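Local coordinates for MutT/nudix family protein (Streptococcus pneumoniae, PDB 4HFQ), which hydrolyses UDP-linked precursors of peptidoglycan biosynthesis, acting as a UDP-X diphosphatase of the Nudix family, at residues C83-Q88 with A164-F169; E116-K121 with C150-G155. All blocks are in the same frame, centred on the assembly; numbering follows the deposited sequence.

Interaction 1. Residues C83-Q88 with A164-F169. With SO4 (sulfate ion), chain G.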
ATOM      1  N   CYS A  83      -7.919   1.395 -23.988  1.00 12.14           N
ATOM      2  CA  CYS A  83      -9.130   2.080 -23.537  1.00 12.28           C
ATOM      3  C   CYS A  83      -8.806   3.111 -22.458  1.00 11.93           C
ATOM      4  O   CYS A  83      -8.186   2.770 -21.438  1.00 11.58           O
ATOM      5  CB  CYS A  83     -10.124   1.070 -22.980  1.00 12.69           C
ATOM      6  SG  CYS A  83     -11.638   1.840 -22.374  1.00 13.91           S
ATOM      7  N   LEU A  84      -9.189   4.359 -22.672  1.00 11.81           N
ATOM      8  CA  LEU A  84      -9.089   5.392 -21.648  1.00 11.40           C
ATOM      9  C   LEU A  84     -10.426   6.081 -21.482  1.00 11.68           C
ATOM     10  O   LEU A  84     -11.237   6.164 -22.424  1.00 12.37           O
ATOM     11  CB  LEU A  84      -8.005   6.434 -21.968  1.00 11.34           C
ATOM     12  CG  LEU A  84      -6.574   5.941 -22.086  1.00 11.84           C
ATOM     13  CD1 LEU A  84      -5.643   7.017 -22.605  1.00 12.59           C
ATOM     14  CD2 LEU A  84      -6.028   5.394 -20.768  1.00 11.96           C
ATOM     15  N   VAL A  85     -10.698   6.526 -20.261  1.00 11.10           N
ATOM     16  CA  VAL A  85     -11.916   7.264 -19.961  1.00 11.19           C
ATOM     17  C   VAL A  85     -11.610   8.644 -19.432  1.00 11.42           C
ATOM     18  O   VAL A  85     -10.558   8.884 -18.846  1.00 11.24           O
ATOM     19  CB  VAL A  85     -12.854   6.496 -18.983  1.00 11.19           C
ATOM     20  CG1 VAL A  85     -13.411   5.257 -19.663  1.00 11.61           C
ATOM     21  CG2 VAL A  85     -12.144   6.131 -17.675  1.00 11.61           C
ATOM     22  N   ARG A  86     -12.539   9.569 -19.673  1.00 11.56           N
ATOM     23  CA  ARG A  86     -12.419  10.937 -19.172  1.00 12.42           C
ATOM     24  C   ARG A  86     -13.587  11.222 -18.249  1.00 12.28           C
ATOM     25  O   ARG A  86     -14.744  11.064 -18.638  1.00 12.78           O
ATOM     26  CB  ARG A  86     -12.354  11.950 -20.338  1.00 12.51           C
ATOM     27  CG  ARG A  86     -12.218  13.402 -19.894  1.00 13.17           C
ATOM     28  CD  ARG A  86     -12.017  14.356 -21.072  1.00 14.55           C
ATOM     29  NE  ARG A  86     -13.176  14.427 -21.968  1.00 15.39           N
ATOM     30  CZ  ARG A  86     -14.253  15.179 -21.758  1.00 15.55           C
ATOM     31  NH1 ARG A  86     -14.374  15.925 -20.660  1.00 16.04           N
ATOM     32  NH2 ARG A  86     -15.238  15.178 -22.643  1.00 17.11           N
ATOM     33  N   GLY A  87     -13.273  11.607 -17.009  1.00 12.69           N
ATOM     34  CA  GLY A  87     -14.321  11.883 -16.025  1.00 13.52           C
ATOM     35  C   GLY A  87     -15.106  13.147 -16.327  1.00 14.32           C
ATOM     36  O   GLY A  87     -14.573  14.093 -16.921  1.00 14.25           O
ATOM     37  N   GLN A  88     -16.360  13.180 -15.898  1.00 15.16           N
ATOM     38  CA  GLN A  88     -17.123  14.438 -15.917  1.00 16.11           C
ATOM     39  C   GLN A  88     -16.387  15.521 -15.139  1.00 16.38           C
ATOM     40  O   GLN A  88     -15.811  15.260 -14.077  1.00 17.05           O
ATOM     41  CB  GLN A  88     -18.542  14.251 -15.353  1.00 16.86           C
ATOM     42  CG  GLN A  88     -19.428  13.286 -16.137  1.00 17.47           C
ATOM     43  CD  GLN A  88     -20.004  13.837 -17.448  1.00 17.82           C
ATOM     44  OE1 GLN A  88     -20.777  13.151 -18.117  1.00 19.48           O
ATOM     45  NE2 GLN A  88     -19.625  15.056 -17.828  1.00 17.84           N
ATOM     46  N   ALA A 164     -17.502  11.143 -18.769  1.00 15.16           N
ATOM     47  CA  ALA A 164     -17.891  11.961 -19.932  1.00 15.26           C
ATOM     48  C   ALA A 164     -17.629  11.269 -21.261  1.00 15.57           C
ATOM     49  O   ALA A 164     -18.403  11.423 -22.204  1.00 16.65           O
ATOM     50  CB  ALA A 164     -17.168  13.297 -19.903  1.00 14.73           C
ATOM     51  N   ASP A 165     -16.535  10.525 -21.364  1.00 15.05           N
ATOM     52  CA  ASP A 165     -16.144   9.946 -22.646  1.00 14.41           C
ATOM     53  C   ASP A 165     -15.267   8.724 -22.453  1.00 14.10           C
ATOM     54  O   ASP A 165     -14.628   8.559 -21.405  1.00 13.77           O
ATOM     55  CB  ASP A 165     -15.431  11.001 -23.516  1.00 14.92           C
ATOM     56  CG  ASP A 165     -15.501  10.699 -25.020  1.00 15.44           C
ATOM     57  OD1 ASP A 165     -16.206   9.766 -25.443  1.00 16.23           O
ATOM     58  OD2 ASP A 165     -14.813  11.418 -25.780  1.00 16.32           O
ATOM     59  N   LEU A 166     -15.288   7.861 -23.459  1.00 14.15           N
ATOM     60  CA  LEU A 166     -14.474   6.673 -23.529  1.00 13.71           C
ATOM     61  C   LEU A 166     -13.973   6.558 -24.951  1.00 14.77           C
ATOM     62  O   LEU A 166     -14.769   6.595 -25.909  1.00 15.58           O
ATOM     63  CB  LEU A 166     -15.299   5.439 -23.150  1.00 13.70           C
ATOM     64  CG  LEU A 166     -14.611   4.064 -23.204  1.00 12.96           C
ATOM     65  CD1 LEU A 166     -15.312   3.091 -22.273  1.00 13.59           C
ATOM     66  CD2 LEU A 166     -14.571   3.501 -24.626  1.00 13.61           C
ATOM     67  N   GLN A 167     -12.667   6.420 -25.096  1.00 14.41           N
ATOM     68  CA  GLN A 167     -12.066   6.204 -26.409  1.00 15.00           C
ATOM     69  C   GLN A 167     -10.898   5.243 -26.321  1.00 14.99           C
ATOM     70  O   GLN A 167     -10.344   5.008 -25.223  1.00 14.95           O
ATOM     71  CB  GLN A 167     -11.584   7.522 -27.031  1.00 16.98           C
ATOM     72  CG  GLN A 167     -12.679   8.535 -27.341  1.00 18.87           C
ATOM     73  CD  GLN A 167     -12.144   9.834 -27.915  1.00 21.32           C
ATOM     74  OE1 GLN A 167     -11.090   9.864 -28.563  1.00 23.15           O
ATOM     75  NE2 GLN A 167     -12.867  10.924 -27.669  1.00 23.24           N
ATOM     76  N   PHE A 168     -10.501   4.706 -27.471  1.00 14.72           N
ATOM     77  CA  PHE A 168      -9.307   3.888 -27.600  1.00 14.48           C
ATOM     78  C   PHE A 168      -8.194   4.692 -28.260  1.00 15.60           C
ATOM     79  O   PHE A 168      -8.426   5.414 -29.252  1.00 15.88           O
ATOM     80  CB  PHE A 168      -9.605   2.606 -28.382  1.00 14.41           C
ATOM     81  CG  PHE A 168     -10.365   1.582 -27.582  1.00 14.66           C
ATOM     82  CD1 PHE A 168     -11.733   1.694 -27.390  1.00 14.93           C
ATOM     83  CD2 PHE A 168      -9.691   0.524 -26.981  1.00 14.33           C
ATOM     84  CE1 PHE A 168     -12.417   0.760 -26.620  1.00 15.57           C
ATOM     85  CE2 PHE A 168     -10.364  -0.415 -26.227  1.00 15.19           C
ATOM     86  CZ  PHE A 168     -11.731  -0.299 -26.037  1.00 15.17           C
ATOM     87  N   PHE A 169      -6.982   4.563 -27.719  1.00 14.97           N
ATOM     88  CA  PHE A 169      -5.826   5.350 -28.173  1.00 15.10           C
ATOM     89  C   PHE A 169      -4.636   4.473 -28.500  1.00 16.23           C
ATOM     90  O   PHE A 169      -4.331   3.520 -27.774  1.00 16.35           O
ATOM     91  CB  PHE A 169      -5.412   6.359 -27.097  1.00 15.22           C
ATOM     92  CG  PHE A 169      -6.460   7.373 -26.777  1.00 14.82           C
ATOM     93  CD1 PHE A 169      -7.432   7.112 -25.817  1.00 14.57           C
ATOM     94  CD2 PHE A 169      -6.470   8.611 -27.422  1.00 14.58           C
ATOM     95  CE1 PHE A 169      -8.392   8.065 -25.503  1.00 13.86           C
ATOM     96  CE2 PHE A 169      -7.439   9.559 -27.119  1.00 14.17           C
ATOM     97  CZ  PHE A 169      -8.404   9.290 -26.152  1.00 14.31           C
TER
HETATM   98  S   SO4 G 305     -17.291  18.063 -21.538  0.70 16.36           S
HETATM   99  O1  SO4 G 305     -18.141  18.593 -20.469  0.70 20.05           O
HETATM  100  O2  SO4 G 305     -15.887  18.334 -21.147  0.70 19.90           O
HETATM  101  O3  SO4 G 305     -17.534  16.614 -21.770  0.70 20.78           O
HETATM  102  O4  SO4 G 305     -17.713  18.811 -22.735  0.70 20.22           O
HETATM  103  O   HOH W   1     -13.868  13.798 -24.761  1.00 18.79           O
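Leu84 and Gln167 sit at the regular end of this antiparallel strand pair, each giving its N-H to the other's carbonyl; the bond from Leu84 N to Gln167 O measures 2.9 Å and is almost straight at 177°. Two residues on, Arg86 N is satisfied by Asp165 O, but the return is irregular: Arg86 O takes a 2.8 Å bond from Ala164 N and a weak one from Asp165 N. Two residues thus face one, a classic beta bulge.

The bulge brings Ala164 CB over one face of the Arg86 guanidinium. With CG anti to the backbone N (chi1 180°), the arginine starts out extended and then bends at chi3. Its terminal N-H groups are all taken. Arg86 NH2 donates to sulfate O3 at 2.8 Å and to a water, which hands its own hydrogen to Asp165 OD2; NH1 donates to sulfate O2 and to Glu90 O. Asp165 OD2 also accepts from Gln167 NE2 at 2.8 Å, met from above the carboxylate plane, while OD1 accepts a weak bond from Leu166 N. The sulfate probably came from the crystallisation liquor, and its negative charge suits the guanidinium cation.

On the other face of the sheet the contact is apolar. Cys83 CB lies over the Phe168 ring, 3.6 Å from CE2, with the sulfur also above that face; SG, anti to the backbone N, reaches Leu166 CG at 3.8 Å. On the Arg86 face, Leu84 crosses Phe169 at about a right angle, Leu84 CD1 meeting Phe169 CD1 at 3.7 Å.

Strand 81-87 is central here: it pairs with 163-170 and also with 69-78 and 93-99 of the Nudix sheet. Trp93 of strand 93-99 packs against Arg86, Asp165 and Gln167, and meets the Phe169 ring edge-to-face.

Interaction 2. Residues E116-K121 with C150-G155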
ATOM      1  N   GLU A 116     -19.469   0.029 -14.282  1.00 13.33           N
ATOM      2  CA  GLU A 116     -20.035   1.318 -13.894  1.00 14.69           C
ATOM      3  C   GLU A 116     -19.553   2.453 -14.776  1.00 14.22           C
ATOM      4  O   GLU A 116     -20.323   3.357 -15.112  1.00 15.32           O
ATOM      5  CB  GLU A 116     -19.727   1.622 -12.420  1.00 15.72           C
ATOM      6  CG  GLU A 116     -20.476   0.723 -11.451  1.00 18.46           C
ATOM      7  CD  GLU A 116     -20.049   0.885 -10.001  1.00 20.21           C
ATOM      8  OE1 GLU A 116     -18.965   1.434  -9.719  1.00 23.39           O
ATOM      9  OE2 GLU A 116     -20.822   0.445  -9.133  1.00 22.62           O
ATOM     10  N   GLU A 117     -18.290   2.404 -15.176  1.00 13.61           N
ATOM     11  CA  GLU A 117     -17.672   3.478 -15.932  1.00 13.16           C
ATOM     12  C   GLU A 117     -17.830   3.293 -17.441  1.00 13.43           C
ATOM     13  O   GLU A 117     -18.140   4.259 -18.150  1.00 14.59           O
ATOM     14  CB  GLU A 117     -16.182   3.569 -15.579  1.00 12.51           C
ATOM     15  CG  GLU A 117     -15.954   4.090 -14.171  1.00 12.89           C
ATOM     16  CD  GLU A 117     -14.535   3.941 -13.689  1.00 13.70           C
ATOM     17  OE1 GLU A 117     -13.601   3.814 -14.507  1.00 12.47           O
ATOM     18  OE2 GLU A 117     -14.378   3.959 -12.439  1.00 16.18           O
ATOM     19  N   THR A 118     -17.606   2.079 -17.936  1.00 13.65           N
ATOM     20  CA  THR A 118     -17.564   1.864 -19.388  1.00 14.16           C
ATOM     21  C   THR A 118     -18.876   1.354 -19.972  1.00 14.57           C
ATOM     22  O   THR A 118     -19.078   1.459 -21.193  1.00 14.90           O
ATOM     23  CB  THR A 118     -16.479   0.875 -19.817  1.00 14.11           C
ATOM     24  OG1 THR A 118     -16.873  -0.447 -19.451  1.00 14.24           O
ATOM     25  CG2 THR A 118     -15.113   1.202 -19.188  1.00 13.82           C
ATOM     26  N   GLY A 119     -19.732   0.773 -19.136  1.00 14.86           N
ATOM     27  CA  GLY A 119     -20.999   0.191 -19.584  1.00 16.29           C
ATOM     28  C   GLY A 119     -20.859  -1.257 -20.015  1.00 17.35           C
ATOM     29  O   GLY A 119     -21.821  -1.845 -20.526  1.00 19.00           O
ATOM     30  N   PHE A 120     -19.674  -1.836 -19.829  1.00 17.29           N
ATOM     31  CA  PHE A 120     -19.414  -3.205 -20.275  1.00 18.05           C
ATOM     32  C   PHE A 120     -19.151  -4.209 -19.165  1.00 18.14           C
ATOM     33  O   PHE A 120     -18.481  -3.902 -18.167  1.00 16.91           O
ATOM     34  CB  PHE A 120     -18.222  -3.230 -21.216  1.00 19.08           C
ATOM     35  CG  PHE A 120     -18.515  -2.657 -22.572  1.00 20.58           C
ATOM     36  CD1 PHE A 120     -18.427  -1.292 -22.795  1.00 21.39           C
ATOM     37  CD2 PHE A 120     -18.876  -3.490 -23.624  1.00 21.47           C
ATOM     38  CE1 PHE A 120     -18.703  -0.757 -24.043  1.00 22.75           C
ATOM     39  CE2 PHE A 120     -19.152  -2.960 -24.883  1.00 22.02           C
ATOM     40  CZ  PHE A 120     -19.060  -1.595 -25.087  1.00 22.77           C
ATOM     41  N   LYS A 121     -19.684  -5.413 -19.347  1.00 18.09           N
ATOM     42  CA  LYS A 121     -19.234  -6.578 -18.588  1.00 18.05           C
ATOM     43  C   LYS A 121     -17.823  -6.872 -19.067  1.00 17.05           C
ATOM     44  O   LYS A 121     -17.437  -6.454 -20.162  1.00 16.94           O
ATOM     45  CB  LYS A 121     -20.126  -7.784 -18.871  1.00 20.72           C
ATOM     46  CG  LYS A 121     -21.610  -7.552 -18.628  1.00 24.03           C
ATOM     47  CD  LYS A 121     -21.981  -7.621 -17.160  1.00 26.52           C
ATOM     48  CE  LYS A 121     -23.426  -8.070 -17.026  1.00 28.07           C
ATOM     49  NZ  LYS A 121     -23.961  -7.800 -15.666  1.00 30.86           N
ATOM     50  N   CYS A 150      -7.691  -6.851 -18.883  1.00 10.65           N
ATOM     51  CA  CYS A 150      -9.100  -7.262 -18.968  1.00 11.51           C
ATOM     52  C   CYS A 150      -9.602  -7.253 -20.398  1.00 12.67           C
ATOM     53  O   CYS A 150      -9.085  -6.537 -21.244  1.00 12.74           O
ATOM     54  CB  CYS A 150     -10.016  -6.361 -18.128  1.00 11.32           C
ATOM     55  SG  CYS A 150      -9.574  -6.198 -16.396  1.00 11.34           S
ATOM     56  N   LYS A 151     -10.621  -8.069 -20.636  1.00 14.04           N
ATOM     57  CA  LYS A 151     -11.294  -8.118 -21.930  1.00 15.43           C
ATOM     58  C   LYS A 151     -12.752  -7.726 -21.730  1.00 15.75           C
ATOM     59  O   LYS A 151     -13.399  -8.205 -20.794  1.00 15.05           O
ATOM     60  CB  LYS A 151     -11.172  -9.528 -22.503  1.00 18.15           C
ATOM     61  CG  LYS A 151     -11.989  -9.775 -23.767  1.00 20.91           C
ATOM     62  CD  LYS A 151     -11.836 -11.207 -24.248  1.00 23.72           C
ATOM     63  CE  LYS A 151     -12.767 -11.465 -25.426  1.00 25.66           C
ATOM     64  NZ  LYS A 151     -12.464 -12.730 -26.156  1.00 28.26           N
ATOM     65  N   LEU A 152     -13.269  -6.841 -22.587  1.00 16.33           N
ATOM     66  CA  LEU A 152     -14.669  -6.419 -22.515  1.00 17.56           C
ATOM     67  C   LEU A 152     -15.571  -7.469 -23.159  1.00 17.99           C
ATOM     68  O   LEU A 152     -15.167  -8.124 -24.119  1.00 19.31           O
ATOM     69  CB  LEU A 152     -14.881  -5.039 -23.155  1.00 17.60           C
ATOM     70  CG  LEU A 152     -14.113  -3.877 -22.509  1.00 17.66           C
ATOM     71  CD1 LEU A 152     -14.456  -2.554 -23.181  1.00 18.36           C
ATOM     72  CD2 LEU A 152     -14.393  -3.792 -21.018  1.00 18.55           C
ATOM     73  N   LEU A 153     -16.748  -7.657 -22.570  1.00 18.81           N
ATOM     74  CA  LEU A 153     -17.749  -8.609 -23.067  1.00 19.99           C
ATOM     75  C   LEU A 153     -18.978  -7.833 -23.577  1.00 21.18           C
ATOM     76  O   LEU A 153     -18.822  -6.909 -24.369  1.00 22.08           O
ATOM     77  CB  LEU A 153     -18.081  -9.662 -21.989  1.00 20.23           C
ATOM     78  CG  LEU A 153     -16.900 -10.382 -21.318  1.00 21.07           C
ATOM     79  CD1 LEU A 153     -17.328 -11.172 -20.085  1.00 20.65           C
ATOM     80  CD2 LEU A 153     -16.146 -11.276 -22.300  1.00 22.05           C
ATOM     81  N   ASP A 154     -20.184  -8.168 -23.126  1.00 23.00           N
ATOM     82  CA  ASP A 154     -21.385  -7.453 -23.578  1.00 25.87           C
ATOM     83  C   ASP A 154     -21.550  -6.090 -22.920  1.00 24.75           C
ATOM     84  O   ASP A 154     -21.164  -5.894 -21.772  1.00 24.60           O
ATOM     85  CB  ASP A 154     -22.654  -8.272 -23.317  1.00 29.19           C
ATOM     86  CG  ASP A 154     -22.700  -9.562 -24.116  1.00 33.64           C
ATOM     87  OD1 ASP A 154     -22.455  -9.531 -25.341  1.00 38.12           O
ATOM     88  OD2 ASP A 154     -22.998 -10.615 -23.513  1.00 37.28           O
ATOM     89  N   GLY A 155     -22.147  -5.159 -23.656  1.00 23.95           N
ATOM     90  CA  GLY A 155     -22.516  -3.859 -23.125  1.00 23.44           C
ATOM     91  C   GLY A 155     -22.420  -2.751 -24.152  1.00 24.05           C
ATOM     92  O   GLY A 155     -22.379  -2.999 -25.367  1.00 24.79           O
TER
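Phe120 and Gly155 form a non-hydrogen-bonded antiparallel pair, CA atoms 4.3 Å apart, and next to it Lys121 bonds through both backbone groups: N to Asp154 O at 2.9 Å, and O from Leu153 N, a donor that sits 41° above the carbonyl plane. Gly119, with positive phi, ends helix 106-118 and turns the chain into strand 120-132. Just ahead of it, Thr118 OG1 accepts from Phe120 N, an ST turn, while also bonding to Ile114 O.

The Phe120 ring is sandwiched off-centre. Gly155 C lies 3.4 Å above one face, and Leu152 CD1 covers the opposite one; Leu153 O stands at the ring's edge, 3.5 Å from Phe120 CD2. Leu152 crosses the phenylalanine at about a right angle, CD2 touching its CB at 3.9 Å. Lys121 lays CB and CG against Asp154 O before its amine heads away.

Gly155 has no side chain; its CA lies 3.4 Å from Gly119 O in a CA-H...O contact, and its peptide lies against the Phe120 ring. The contact therefore relies on backbone bonds and one aromatic ring, fixing the end of the helix that carries the Nudix signature sequence against strand 143-153.

Overall arrangement
Both contacts belong to the Nudix domain and reach the same mixed sheet, their centres about 13 Å apart. Along the chain interaction 2 is nested within interaction 1: 83-88 comes first, then 116-121 and 150-155, and 164-169 closes the loop. Strands 143-153 and 163-170 follow each other in the chain, the first pairing in interaction 2 and the second in interaction 1. The two meet directly where Leu166 CD1 packs on Thr118 CB at 3.5 Å, which brings the C-terminal end of helix 106-118 against strand 163-170. Interaction 1 thus joins neighbouring strands, whereas interaction 2 ties the helix-to-strand turn to the sheet, as expected for a Nudix fold whose signature helix packs on its strands.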